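Local structure of calcium uptake protein 2, mitochondrial (6LB7) at residues D32-V37 with T185-M190; V37-M42 with L211-N216; T71-L76 with E181-E186. The protein binds calcium through an EF-hand and probably takes part in regulating calcium uptake into mitochondria. All coordinates share one frame; numbering follows the deposited sequence.

Helix 173-196 joins two contacts: residues 185-190 face helix 30-38 in contact 1 and residues 181-186 receive helix 72-76 in contact 3, centres about 8 Å apart. Glu189 OE1 and Arg74 NH2 tie them by a 3.0 Å salt bridge. Contact 2 shares Val37 with contact 1, lies about 12 Å from it between centres, and sets the end of helix 30-38 against the Phe213 and Phe214 rings; Met190 CG touches Met38 SD at 3.6 Å. Contacts 2 and 3, with centres about 20 Å apart, do not touch. The calcium ligands Asp109, Asp111, Asn113, Met115 and Glu120 belong to none of them, but strand 115-116 pairs with strand 171-172, directly before helix 173-196.

Contact 1 of 3, residues D32-V37 with T185-M190; sequences DFLFSV and TEIQEM
This is a helix-helix packing within the buried middle of the chain, where helix 30-38 crosses helix 173-196. The local axes approach to 11.1 Å with a signed crossing angle of -66°, and the backbones are nearest at Leu34 and Ile187, whose CA atoms stand 7.5 Å apart. No hydrogen bond spans the gap; the cohesion is apolar. Leu34 has CG anti to its carbonyl carbon. CD2 meets Ile187 CD1 at 3.7 Å as the two side chains cross obliquely, and both methyls lie against Met190 SD, CD1 the closer at 3.9 Å. The Met190 chain is extended, with CG anti to the backbone N (chi1 -173°), so that its side chain crosses that of Leu34 at about a right angle, with the sulfur at the crossing.

Helix 173-196 follows directly on the short strand that pairs with the calcium-loop strand 115-116, so the packing joins it to the N-terminal part of the chain. One turn on from Leu34, Val37 places CG1 at 3.9 Å from Ile187 CG2, again crossing at about a right angle; Ile187 thus spans both residues, with CD1 on one and CG2 on the other. An alanine in place of Leu34 would remove both methyls, probably leaving Ile187 CD1 without its nearest partner in helix 30-38 and Met190 SD with CB alone, and loosening the packing. Beyond Met190 SD, its terminal methyl CE reaches the edge of the Phe35 ring, 4.5 Å from CE1. On the Phe33 ring, Val37 CG2 sits 3.7 Å above one face, offset toward the rim.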
loop_
_atom_site.group_PDB
_atom_site.type_symbol
_atom_site.label_atom_id
_atom_site.label_comp_id
_atom_site.label_asym_id
_atom_site.label_seq_id
_atom_site.Cartn_x
_atom_site.Cartn_y
_atom_site.Cartn_z
ATOM N N ASP B 32 -27.825 2.975 15.583
ATOM C CA ASP B 32 -26.608 2.982 16.394
ATOM C C ASP B 32 -25.367 3.113 15.529
ATOM O O ASP B 32 -24.439 3.867 15.850
ATOM C CB ASP B 32 -26.473 1.687 17.203
ATOM C CG ASP B 32 -27.512 1.535 18.291
ATOM O OD1 ASP B 32 -28.127 2.537 18.711
ATOM O OD2 ASP B 32 -27.677 0.382 18.750
ATOM N N PHE B 33 -25.290 2.289 14.484
ATOM C CA PHE B 33 -24.114 2.272 13.628
ATOM C C PHE B 33 -23.884 3.638 12.995
ATOM O O PHE B 33 -22.768 4.174 13.031
ATOM C CB PHE B 33 -24.265 1.205 12.540
ATOM C CG PHE B 33 -23.207 1.292 11.488
ATOM C CD1 PHE B 33 -21.902 0.945 11.779
ATOM C CD2 PHE B 33 -23.512 1.751 10.225
ATOM C CE1 PHE B 33 -20.924 1.034 10.812
ATOM C CE2 PHE B 33 -22.536 1.858 9.265
ATOM C CZ PHE B 33 -21.247 1.503 9.557
ATOM N N LEU B 34 -24.934 4.214 12.405
ATOM C CA LEU B 34 -24.803 5.525 11.775
ATOM C C LEU B 34 -24.282 6.567 12.763
ATOM O O LEU B 34 -23.390 7.352 12.425
ATOM C CB LEU B 34 -26.147 5.968 11.199
ATOM C CG LEU B 34 -26.650 5.136 10.027
ATOM C CD1 LEU B 34 -28.122 5.430 9.781
ATOM C CD2 LEU B 34 -25.802 5.388 8.771
ATOM N N PHE B 35 -24.802 6.565 14.000
ATOM C CA PHE B 35 -24.353 7.525 15.008
ATOM C C PHE B 35 -22.892 7.298 15.390
ATOM O O PHE B 35 -22.131 8.258 15.555
ATOM C CB PHE B 35 -25.240 7.447 16.251
ATOM C CG PHE B 35 -26.613 8.033 16.059
ATOM C CD1 PHE B 35 -26.971 8.641 14.868
ATOM C CD2 PHE B 35 -27.533 8.010 17.083
ATOM C CE1 PHE B 35 -28.225 9.191 14.695
ATOM C CE2 PHE B 35 -28.785 8.559 16.914
ATOM C CZ PHE B 35 -29.130 9.149 15.714
ATOM N N SER B 36 -22.480 6.042 15.545
ATOM C CA SER B 36 -21.090 5.770 15.892
ATOM C C SER B 36 -20.129 6.226 14.797
ATOM O O SER B 36 -18.951 6.491 15.072
ATOM C CB SER B 36 -20.910 4.277 16.180
ATOM O OG SER B 36 -20.723 3.534 14.986
ATOM N N VAL B 37 -20.602 6.343 13.562
ATOM C CA VAL B 37 -19.736 6.799 12.486
ATOM C C VAL B 37 -19.648 8.326 12.468
ATOM O O VAL B 37 -18.591 8.900 12.195
ATOM C CB VAL B 37 -20.253 6.224 11.151
ATOM C CG1 VAL B 37 -19.634 6.939 9.974
ATOM C CG2 VAL B 37 -19.977 4.714 11.087
ATOM N N THR B 185 -22.061 6.432 0.040
ATOM C CA THR B 185 -22.987 7.513 -0.305
ATOM C C THR B 185 -23.893 7.877 0.869
ATOM O O THR B 185 -24.119 9.063 1.153
ATOM C CB THR B 185 -23.831 7.114 -1.517
ATOM O OG1 THR B 185 -22.969 6.846 -2.619
ATOM C CG2 THR B 185 -24.776 8.248 -1.904
ATOM N N GLU B 186 -24.427 6.871 1.562
ATOM C CA GLU B 186 -25.342 7.151 2.660
ATOM C C GLU B 186 -24.662 7.942 3.781
ATOM O O GLU B 186 -25.246 8.907 4.294
ATOM C CB GLU B 186 -25.948 5.850 3.193
ATOM C CG GLU B 186 -26.847 6.078 4.394
ATOM C CD GLU B 186 -27.954 5.029 4.523
ATOM O OE1 GLU B 186 -27.722 3.823 4.292
ATOM O OE2 GLU B 186 -29.073 5.420 4.864
ATOM N N ILE B 187 -23.434 7.567 4.171
ATOM C CA ILE B 187 -22.709 8.351 5.184
ATOM C C ILE B 187 -22.478 9.771 4.689
ATOM O O ILE B 187 -22.587 10.734 5.455
ATOM C CB ILE B 187 -21.358 7.703 5.561
ATOM C CG1 ILE B 187 -21.528 6.272 6.091
ATOM C CG2 ILE B 187 -20.589 8.607 6.595
ATOM C CD1 ILE B 187 -22.637 6.113 7.067
ATOM N N GLN B 188 -22.087 9.918 3.417
ATOM C CA GLN B 188 -21.859 11.293 2.990
ATOM C C GLN B 188 -23.165 12.081 2.957
ATOM O O GLN B 188 -23.227 13.230 3.411
ATOM C CB GLN B 188 -21.175 11.333 1.611
ATOM C CG GLN B 188 -19.806 10.622 1.503
ATOM C CD GLN B 188 -19.520 10.079 0.106
ATOM O OE1 GLN B 188 -20.287 10.195 -0.765
ATOM N NE2 GLN B 188 -18.408 9.490 -0.099
ATOM N N GLU B 189 -24.294 11.502 2.546
ATOM C CA GLU B 189 -25.524 12.291 2.535
ATOM C C GLU B 189 -25.966 12.626 3.948
ATOM O O GLU B 189 -26.470 13.724 4.214
ATOM C CB GLU B 189 -26.632 11.535 1.785
ATOM C CG GLU B 189 -26.390 11.468 0.275
ATOM C CD GLU B 189 -27.435 10.671 -0.477
ATOM O OE1 GLU B 189 -28.329 10.085 0.156
ATOM O OE2 GLU B 189 -27.339 10.635 -1.717
ATOM N N MET B 190 -25.789 11.696 4.876
ATOM C CA MET B 190 -26.224 11.967 6.240
ATOM C C MET B 190 -25.347 13.028 6.896
ATOM O O MET B 190 -25.852 13.947 7.550
ATOM C CB MET B 190 -26.209 10.675 7.031
ATOM C CG MET B 190 -26.797 10.797 8.383
ATOM S SD MET B 190 -27.062 9.141 9.028
ATOM C CE MET B 190 -28.298 9.513 10.257
#

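Contact 2 of 3, residues V37-M42 with L211-N216; sequences VMFEQM and LLFFTN
Different first torsions turn two neighbouring rings against each other: Phe213 has CG anti to its backbone N (chi1 -168°), whereas Phe214 has CG anti to its carbonyl carbon (chi1 -68°). Both are the central residues of a type I beta turn from Leu212 to Thr215, closed by Thr215 N donating to Leu212 O at 3.0 Å, in the loop that links helix 204-211 to helix 220-230. The turn meets the C-terminal end of helix 30-38, which Phe39 leaves with an extended backbone. Within the turn, Phe213 presents its edge to the face of Phe214, its CD2 standing 3.9 Å above the Phe214 ring and offset toward the rim.

The carbonyl oxygen of Met38, on the last turn of the helix, lies beside both rings: 3.3 Å from Phe213 CE2 and 3.4 Å from Phe214 CZ. No hydrogen bond crosses between the segments; the oxygen meets ring C-H carbons obliquely, in van der Waals contact. Arg321 NH2 takes the preceding carbonyl, Val37 O, and the Arg318 side chain touches both phenylalanines, so helix 308-320 also borders the junction. The ring of Phe195, on helix 173-196, meets Phe213 edge to face.

Apolar contact continues along the exit from the helix. Phe39 CD1 comes to 4.3 Å from Phe213 CZ, an approach at the Phe39 ring edge, and Met38 CB lies over the centre of the Phe39 ring. Glu40 and Phe214 run past each other in opposite directions, with carboxylate and ring planes 64° apart. The aliphatic part of Glu40, not its charged tip, makes the closest touch: CG sits at the Phe214 edge, 3.3 Å from CE1.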
loop_
_atom_site.group_PDB
_atom_site.type_symbol
_atom_site.label_atom_id
_atom_site.label_comp_id
_atom_site.label_asym_id
_atom_site.label_seq_id
_atom_site.Cartn_x
_atom_site.Cartn_y
_atom_site.Cartn_z
ATOM N N VAL B 37 -20.602 6.343 13.562
ATOM C CA VAL B 37 -19.736 6.799 12.486
ATOM C C VAL B 37 -19.648 8.326 12.468
ATOM O O VAL B 37 -18.591 8.900 12.195
ATOM C CB VAL B 37 -20.253 6.224 11.151
ATOM C CG1 VAL B 37 -19.634 6.939 9.974
ATOM C CG2 VAL B 37 -19.977 4.714 11.087
ATOM N N MET B 38 -20.746 9.004 12.760
ATOM C CA MET B 38 -20.765 10.454 12.656
ATOM C C MET B 38 -20.229 11.126 13.908
ATOM O O MET B 38 -19.602 12.183 13.810
ATOM C CB MET B 38 -22.189 10.940 12.380
ATOM C CG MET B 38 -22.698 10.545 10.990
ATOM S SD MET B 38 -24.083 11.585 10.538
ATOM C CE MET B 38 -25.266 11.114 11.801
ATOM N N PHE B 39 -20.468 10.538 15.084
ATOM C CA PHE B 39 -20.217 11.186 16.367
ATOM C C PHE B 39 -19.180 10.426 17.179
ATOM O O PHE B 39 -19.063 9.205 17.082
ATOM C CB PHE B 39 -21.503 11.305 17.195
ATOM C CG PHE B 39 -22.653 11.922 16.441
ATOM C CD1 PHE B 39 -22.606 13.251 16.044
ATOM C CD2 PHE B 39 -23.781 11.186 16.140
ATOM C CE1 PHE B 39 -23.658 13.820 15.345
ATOM C CE2 PHE B 39 -24.834 11.752 15.435
ATOM C CZ PHE B 39 -24.776 13.066 15.041
ATOM N N GLU B 40 -18.498 11.142 18.061
ATOM C CA GLU B 40 -17.558 10.465 18.976
ATOM C C GLU B 40 -18.387 9.993 20.156
ATOM O O GLU B 40 -18.163 8.893 20.571
ATOM C CB GLU B 40 -16.464 11.401 19.446
ATOM C CG GLU B 40 -15.737 12.028 18.306
ATOM C CD GLU B 40 -14.439 12.640 18.768
ATOM O OE1 GLU B 40 -13.579 11.871 19.187
ATOM O OE2 GLU B 40 -14.318 13.874 18.706
ATOM N N GLN B 41 -19.373 10.787 20.574
ATOM C CA GLN B 41 -20.226 10.419 21.724
ATOM C C GLN B 41 -21.704 10.656 21.438
ATOM O O GLN B 41 -22.033 11.559 20.697
ATOM C CB GLN B 41 -19.857 11.233 22.960
ATOM C CG GLN B 41 -18.629 10.705 23.665
ATOM C CD GLN B 41 -18.735 10.855 25.159
ATOM O OE1 GLN B 41 -19.713 11.378 25.681
ATOM N NE2 GLN B 41 -17.691 10.423 25.847
ATOM N N MET B 42 -22.487 9.841 22.114
ATOM C CA MET B 42 -23.899 9.660 22.471
ATOM C C MET B 42 -24.651 10.983 22.528
ATOM O O MET B 42 -25.870 10.925 22.385
ATOM C CB MET B 42 -23.914 9.007 23.845
ATOM C CG MET B 42 -23.034 9.665 24.841
ATOM S SD MET B 42 -22.896 8.570 26.217
ATOM C CE MET B 42 -21.327 7.973 26.117
ATOM N N LEU B 211 -15.031 19.171 8.471
ATOM C CA LEU B 211 -13.653 18.744 8.229
ATOM C C LEU B 211 -12.864 18.648 9.530
ATOM O O LEU B 211 -12.022 17.759 9.685
ATOM C CB LEU B 211 -12.979 19.713 7.252
ATOM C CG LEU B 211 -11.537 19.470 6.798
ATOM C CD1 LEU B 211 -11.447 18.219 6.002
ATOM C CD2 LEU B 211 -11.039 20.646 5.959
ATOM N N LEU B 212 -13.127 19.551 10.471
ATOM C CA LEU B 212 -12.400 19.667 11.724
ATOM C C LEU B 212 -13.088 18.937 12.869
ATOM O O LEU B 212 -12.645 19.037 14.011
ATOM C CB LEU B 212 -12.231 21.157 12.090
ATOM C CG LEU B 212 -11.350 21.975 11.142
ATOM C CD1 LEU B 212 -11.472 23.466 11.429
ATOM C CD2 LEU B 212 -9.914 21.512 11.298
ATOM N N PHE B 213 -14.162 18.206 12.588
ATOM C CA PHE B 213 -14.982 17.647 13.657
ATOM C C PHE B 213 -14.210 16.665 14.538
ATOM O O PHE B 213 -14.479 16.582 15.740
ATOM C CB PHE B 213 -16.200 16.971 13.053
ATOM C CG PHE B 213 -17.257 16.619 14.059
ATOM C CD1 PHE B 213 -17.972 17.606 14.699
ATOM C CD2 PHE B 213 -17.534 15.299 14.351
ATOM C CE1 PHE B 213 -18.947 17.283 15.620
ATOM C CE2 PHE B 213 -18.517 14.970 15.280
ATOM C CZ PHE B 213 -19.222 15.954 15.904
ATOM N N PHE B 214 -13.262 15.915 13.973
ATOM C CA PHE B 214 -12.477 14.956 14.744
ATOM C C PHE B 214 -11.074 15.466 15.065
ATOM O O PHE B 214 -10.184 14.668 15.393
ATOM C CB PHE B 214 -12.408 13.620 14.001
ATOM C CG PHE B 214 -13.734 12.916 13.925
ATOM C CD1 PHE B 214 -14.301 12.351 15.059
ATOM C CD2 PHE B 214 -14.430 12.849 12.729
ATOM C CE1 PHE B 214 -15.535 11.709 14.995
ATOM C CE2 PHE B 214 -15.659 12.216 12.652
ATOM C CZ PHE B 214 -16.221 11.647 13.790
ATOM N N THR B 215 -10.860 16.776 14.984
ATOM C CA THR B 215 -9.545 17.385 15.152
ATOM C C THR B 215 -9.491 18.093 16.499
ATOM O O THR B 215 -10.166 19.105 16.698
ATOM C CB THR B 215 -9.259 18.370 14.024
ATOM O OG1 THR B 215 -9.130 17.650 12.794
ATOM C CG2 THR B 215 -7.970 19.137 14.316
ATOM N N ASN B 216 -8.662 17.582 17.400
ATOM C CA ASN B 216 -8.473 18.119 18.745
ATOM C C ASN B 216 -6.984 18.240 19.055
ATOM O O ASN B 216 -6.528 17.957 20.161
ATOM C CB ASN B 216 -9.184 17.232 19.768
ATOM C CG ASN B 216 -9.344 17.899 21.117
ATOM O OD1 ASN B 216 -9.625 19.093 21.210
ATOM N ND2 ASN B 216 -9.170 17.115 22.176
#

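Contact 3 of 3, residues T71-L76 with E181-E186; sequences TFFRDL and ENLQTE
Polar bonds dominate this junction, in which Glu186 of helix 173-196 reaches the N-terminal end of the short helix 72-76. Its CG is anti to the backbone N and the chain continues extended, carrying the carboxylate to the first-turn N-H groups. OE1 accepts from Phe73 N at 2.9 Å (158° at the hydrogen) through its syn lone pair. OE2 accepts twice: from Arg74 N, 2.9 Å away and above the carboxylate plane, and from Arg74 NE, also 2.9 Å away, on the anti lone pair. Three bonds therefore grip the carboxylate and fix its rotation, and the nearby helix start and guanidinium would probably stabilise the ionised carboxylate.

The NE bond is also a salt bridge. It is nearly straight, at 165°, and lies in the guanidinium plane, while Glu186 O stands over one face of that group. Arg74 bends at chi3 to make it, leaving NH2 for Ser70 O and Glu189 OE1. Thr71 occupies the N-cap position, but its side chain makes no capping bond; OG1 instead donates to Asp75 OD1 at 2.7 Å, from above that carboxylate plane.

Apolar packing adds a second layer. Phe73, with CG anti to its carbonyl carbon, crosses Leu183 obliquely, and Leu90, Ile93 and Leu94 of helix 84-94 also touch the Leu183 side chain. Phe72 CD2 covers one face of the Phe73 ring, offset toward the rim. Glu186 OE1 lies in plane at that ring's edge, 3.3 Å from CD2, and one atom farther round, Phe73 CE2 meets Leu183 CD1 at 3.6 Å.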
loop_
_atom_site.group_PDB
_atom_site.type_symbol
_atom_site.label_atom_id
_atom_site.label_comp_id
_atom_site.label_asym_id
_atom_site.label_seq_id
_atom_site.Cartn_x
_atom_site.Cartn_y
_atom_site.Cartn_z
ATOM N N THR B 71 -30.373 4.715 1.128
ATOM C CA THR B 71 -31.085 4.984 2.369
ATOM C C THR B 71 -31.323 3.722 3.174
ATOM O O THR B 71 -32.123 3.748 4.119
ATOM C CB THR B 71 -32.418 5.683 2.111
ATOM O OG1 THR B 71 -33.300 4.787 1.410
ATOM C CG2 THR B 71 -32.187 6.951 1.294
ATOM N N PHE B 72 -30.616 2.638 2.852
ATOM C CA PHE B 72 -30.820 1.359 3.525
ATOM C C PHE B 72 -30.707 1.476 5.045
ATOM O O PHE B 72 -31.561 0.973 5.778
ATOM C CB PHE B 72 -29.804 0.340 2.985
ATOM C CG PHE B 72 -29.878 -1.020 3.637
ATOM C CD1 PHE B 72 -30.890 -1.914 3.302
ATOM C CD2 PHE B 72 -28.920 -1.414 4.568
ATOM C CE1 PHE B 72 -30.952 -3.170 3.885
ATOM C CE2 PHE B 72 -28.983 -2.670 5.150
ATOM C CZ PHE B 72 -29.995 -3.552 4.797
ATOM N N PHE B 73 -29.624 2.086 5.550
ATOM C CA PHE B 73 -29.486 2.126 7.011
ATOM C C PHE B 73 -30.461 3.130 7.627
ATOM O O PHE B 73 -31.036 2.862 8.686
ATOM C CB PHE B 73 -28.034 2.428 7.428
ATOM C CG PHE B 73 -27.067 1.304 7.114
ATOM C CD1 PHE B 73 -26.807 0.301 8.044
ATOM C CD2 PHE B 73 -26.464 1.221 5.865
ATOM C CE1 PHE B 73 -25.945 -0.754 7.736
ATOM C CE2 PHE B 73 -25.599 0.177 5.551
ATOM C CZ PHE B 73 -25.339 -0.816 6.484
ATOM N N ARG B 74 -30.658 4.290 6.980
ATOM C CA ARG B 74 -31.587 5.294 7.521
ATOM C C ARG B 74 -33.026 4.800 7.501
ATOM O O ARG B 74 -33.790 5.115 8.414
ATOM C CB ARG B 74 -31.474 6.623 6.744
ATOM C CG ARG B 74 -30.256 7.468 7.179
ATOM C CD ARG B 74 -29.981 8.676 6.241
ATOM N NE ARG B 74 -29.600 8.274 4.884
ATOM C CZ ARG B 74 -29.430 9.114 3.872
ATOM N NH1 ARG B 74 -29.588 10.423 4.061
ATOM N NH2 ARG B 74 -29.096 8.655 2.668
ATOM N N ASP B 75 -33.418 4.020 6.481
ATOM C CA ASP B 75 -34.766 3.451 6.470
ATOM C C ASP B 75 -34.971 2.461 7.613
ATOM O O ASP B 75 -36.017 2.476 8.269
ATOM C CB ASP B 75 -35.054 2.782 5.127
ATOM C CG ASP B 75 -35.131 3.773 3.994
ATOM O OD1 ASP B 75 -35.028 3.355 2.831
ATOM O OD2 ASP B 75 -35.254 4.989 4.259
ATOM N N LEU B 76 -33.994 1.587 7.867
ATOM C CA LEU B 76 -34.138 0.611 8.946
ATOM C C LEU B 76 -34.207 1.271 10.317
ATOM O O LEU B 76 -34.976 0.840 11.180
ATOM C CB LEU B 76 -32.980 -0.381 8.919
ATOM C CG LEU B 76 -33.009 -1.376 7.764
ATOM C CD1 LEU B 76 -31.680 -2.132 7.709
ATOM C CD2 LEU B 76 -34.187 -2.321 7.956
ATOM N N GLU B 181 -20.817 0.981 -2.416
ATOM C CA GLU B 181 -20.995 2.335 -2.941
ATOM C C GLU B 181 -22.112 3.059 -2.197
ATOM O O GLU B 181 -21.988 4.239 -1.869
ATOM C CB GLU B 181 -21.322 2.298 -4.439
ATOM C CG GLU B 181 -20.202 1.796 -5.375
ATOM C CD GLU B 181 -20.725 1.462 -6.787
ATOM O OE1 GLU B 181 -19.900 1.240 -7.709
ATOM O OE2 GLU B 181 -21.963 1.394 -6.965
ATOM N N ASN B 182 -23.225 2.368 -1.952
ATOM C CA ASN B 182 -24.367 3.006 -1.314
ATOM C C ASN B 182 -24.108 3.279 0.165
ATOM O O ASN B 182 -24.658 4.238 0.719
ATOM C CB ASN B 182 -25.610 2.138 -1.494
ATOM C CG ASN B 182 -26.252 2.305 -2.894
ATOM O OD1 ASN B 182 -26.086 3.334 -3.541
ATOM N ND2 ASN B 182 -26.978 1.284 -3.347
ATOM N N LEU B 183 -23.322 2.428 0.826
ATOM C CA LEU B 183 -22.916 2.708 2.205
ATOM C C LEU B 183 -22.119 4.005 2.283
ATOM O O LEU B 183 -22.435 4.894 3.091
ATOM C CB LEU B 183 -22.101 1.535 2.758
ATOM C CG LEU B 183 -21.381 1.777 4.083
ATOM C CD1 LEU B 183 -22.411 1.915 5.205
ATOM C CD2 LEU B 183 -20.388 0.656 4.364
ATOM N N GLN B 184 -21.085 4.140 1.442
ATOM C CA GLN B 184 -20.318 5.388 1.414
ATOM C C GLN B 184 -21.215 6.577 1.064
ATOM O O GLN B 184 -21.163 7.622 1.722
ATOM C CB GLN B 184 -19.150 5.278 0.435
ATOM C CG GLN B 184 -18.118 4.208 0.778
ATOM C CD GLN B 184 -16.866 4.331 -0.062
ATOM O OE1 GLN B 184 -16.879 4.964 -1.115
ATOM N NE2 GLN B 184 -15.764 3.735 0.409
ATOM N N THR B 185 -22.061 6.432 0.040
ATOM C CA THR B 185 -22.987 7.513 -0.305
ATOM C C THR B 185 -23.893 7.877 0.869
ATOM O O THR B 185 -24.119 9.063 1.153
ATOM C CB THR B 185 -23.831 7.114 -1.517
ATOM O OG1 THR B 185 -22.969 6.846 -2.619
ATOM C CG2 THR B 185 -24.776 8.248 -1.904
ATOM N N GLU B 186 -24.427 6.871 1.562
ATOM C CA GLU B 186 -25.342 7.151 2.660
ATOM C C GLU B 186 -24.662 7.942 3.781
ATOM O O GLU B 186 -25.246 8.907 4.294
ATOM C CB GLU B 186 -25.948 5.850 3.193
ATOM C CG GLU B 186 -26.847 6.078 4.394
ATOM C CD GLU B 186 -27.954 5.029 4.523
ATOM O OE1 GLU B 186 -27.722 3.823 4.292
ATOM O OE2 GLU B 186 -29.073 5.420 4.864
#